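Local coordinates for ARF GTPase-activating protein GIT1 (Rattus norvegicus, PDB 6IUH) that probably serves as a GTPase-activating protein for ARF small GTPases, its C-terminal four-helix domain being a likely docking module for partner proteins, at residues 51-56 / 74-79. Sequence-based numbering, arbitrary orientation. Where two conformers were deposited one is given.
Sequences LAVTEM and RLLNAS
Val53 carries CG1 trans to its own backbone N (chi1 161°), and Leu76 extends CG in the same sense (chi1 -174°). The two side chains therefore reach toward each other and meet tip to tip. They join helix 42-57 to helix 67-87, consecutive helices of the four-helix bundle that forms the C-terminal domain of GIT1. CG1 of Val53 lies 3.7 Å from CG of Leu76 and 3.8 Å from its CD2. No hydrogen bond crosses between the segments. The Val53-Leu76 pair is apolar and buried, within a small contact. Asn77 is exposed and borders the contact; its OD1 approaches the same Val53 methyl, CG1, at 3.9 Å. Met56 also points toward helix 67-87 but only borders the pair; it packs as well on Thr20 of helix 13-35 and Leu122 of helix 101-128. Leu76 also touches Ala118 of helix 101-128, and Ala52 touches Val23 of helix 13-35, so the two other helices pack beside the contact. Leu75 packs on the backbone of a chain of another protein. One turn on, Ser79 turns its hydroxyl back to its own helix. Ser79 OG donates to Leu75 O at 2.7 Å, while Ser79 N reaches that oxygen from the opposite face of the carbonyl plane.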
loop_
_atom_site.group_PDB
_atom_site.type_symbol
_atom_site.label_atom_id
_atom_site.label_comp_id
_atom_site.label_asym_id
_atom_site.label_seq_id
_atom_site.Cartn_x
_atom_site.Cartn_y
_atom_site.Cartn_z
ATOM N N LEU A 51 -8.292 -4.559 3.066
ATOM C CA LEU A 51 -9.121 -5.506 2.331
ATOM C C LEU A 51 -8.554 -5.762 0.940
ATOM O O LEU A 51 -8.487 -6.905 0.485
ATOM C CB LEU A 51 -10.557 -4.992 2.222
ATOM C CG LEU A 51 -11.501 -5.807 1.334
ATOM C CD1 LEU A 51 -11.658 -7.222 1.872
ATOM C CD2 LEU A 51 -12.855 -5.122 1.213
ATOM N N ALA A 52 -8.148 -4.689 0.269
ATOM C CA ALA A 52 -7.580 -4.796 -1.068
ATOM C C ALA A 52 -6.283 -5.595 -1.037
ATOM O O ALA A 52 -5.971 -6.327 -1.978
ATOM C CB ALA A 52 -7.341 -3.414 -1.659
ATOM N N VAL A 53 -5.535 -5.447 0.052
ATOM C CA VAL A 53 -4.274 -6.157 0.225
ATOM C C VAL A 53 -4.523 -7.649 0.437
ATOM O O VAL A 53 -3.816 -8.490 -0.124
ATOM C CB VAL A 53 -3.464 -5.574 1.407
ATOM C CG1 VAL A 53 -2.404 -6.552 1.882
ATOM C CG2 VAL A 53 -2.829 -4.246 1.009
ATOM N N THR A 54 -5.542 -7.968 1.232
ATOM C CA THR A 54 -5.904 -9.357 1.509
ATOM C C THR A 54 -6.316 -10.093 0.235
ATOM O O THR A 54 -5.937 -11.248 0.021
ATOM C CB THR A 54 -7.051 -9.440 2.542
ATOM O OG1 THR A 54 -6.632 -8.828 3.768
ATOM C CG2 THR A 54 -7.435 -10.886 2.809
ATOM N N GLU A 55 -7.088 -9.415 -0.609
ATOM C CA GLU A 55 -7.548 -9.999 -1.865
ATOM C C GLU A 55 -6.398 -10.194 -2.845
ATOM O O GLU A 55 -6.367 -11.170 -3.590
ATOM C CB GLU A 55 -8.631 -9.128 -2.503
ATOM C CG GLU A 55 -9.925 -9.054 -1.706
ATOM C CD GLU A 55 -11.031 -8.335 -2.456
ATOM O OE1 GLU A 55 -10.811 -7.961 -3.628
ATOM O OE2 GLU A 55 -12.120 -8.144 -1.876
ATOM N N MET A 56 -5.454 -9.260 -2.851
ATOM C CA MET A 56 -4.296 -9.391 -3.725
ATOM C C MET A 56 -3.409 -10.536 -3.248
ATOM O O MET A 56 -2.937 -11.342 -4.049
ATOM C CB MET A 56 -3.501 -8.088 -3.780
ATOM C CG MET A 56 -2.326 -8.142 -4.741
ATOM S SD MET A 56 -1.455 -6.575 -4.847
ATOM C CE MET A 56 -0.154 -7.000 -6.011
ATOM N N ARG A 74 5.523 -10.546 2.306
ATOM C CA ARG A 74 5.855 -10.190 3.678
ATOM C C ARG A 74 5.802 -8.677 3.862
ATOM O O ARG A 74 5.253 -8.184 4.847
ATOM C CB ARG A 74 7.237 -10.723 4.058
ATOM C CG ARG A 74 7.577 -10.551 5.528
ATOM C CD ARG A 74 8.876 -11.257 5.887
ATOM N NE ARG A 74 8.846 -12.674 5.534
ATOM C CZ ARG A 74 9.568 -13.216 4.559
ATOM N NH1 ARG A 74 10.388 -12.462 3.840
ATOM N NH2 ARG A 74 9.476 -14.515 4.307
ATOM N N LEU A 75 6.364 -7.944 2.907
ATOM C CA LEU A 75 6.360 -6.486 2.968
ATOM C C LEU A 75 4.947 -5.932 2.838
ATOM O O LEU A 75 4.545 -5.040 3.588
ATOM C CB LEU A 75 7.252 -5.910 1.873
ATOM C CG LEU A 75 7.369 -4.389 1.832
ATOM C CD1 LEU A 75 7.918 -3.864 3.145
ATOM C CD2 LEU A 75 8.260 -3.975 0.667
ATOM N N LEU A 76 4.203 -6.464 1.873
ATOM C CA LEU A 76 2.815 -6.084 1.644
ATOM C C LEU A 76 1.956 -6.258 2.895
ATOM O O LEU A 76 1.272 -5.330 3.326
ATOM C CB LEU A 76 2.224 -6.910 0.501
ATOM C CG LEU A 76 0.819 -6.527 0.044
ATOM C CD1 LEU A 76 0.862 -5.244 -0.770
ATOM C CD2 LEU A 76 0.170 -7.657 -0.750
ATOM N N ASN A 77 1.997 -7.453 3.472
ATOM C CA ASN A 77 1.179 -7.770 4.643
ATOM C C ASN A 77 1.588 -6.985 5.885
ATOM O O ASN A 77 0.734 -6.481 6.617
ATOM C CB ASN A 77 1.240 -9.271 4.935
ATOM C CG ASN A 77 0.525 -10.100 3.884
ATOM O OD1 ASN A 77 -0.504 -9.689 3.348
ATOM N ND2 ASN A 77 1.067 -11.276 3.587
ATOM N N ALA A 78 2.891 -6.880 6.122
ATOM C CA ALA A 78 3.393 -6.176 7.299
ATOM C C ALA A 78 3.083 -4.684 7.244
ATOM O O ALA A 78 2.805 -4.068 8.270
ATOM C CB ALA A 78 4.888 -6.392 7.453
ATOM N N SER A 79 3.135 -4.106 6.049
ATOM C CA SER A 79 2.903 -2.674 5.891
ATOM C C SER A 79 1.424 -2.331 6.029
ATOM O O SER A 79 1.068 -1.256 6.521
ATOM C CB SER A 79 3.435 -2.200 4.541
ATOM O OG SER A 79 4.811 -2.506 4.415
#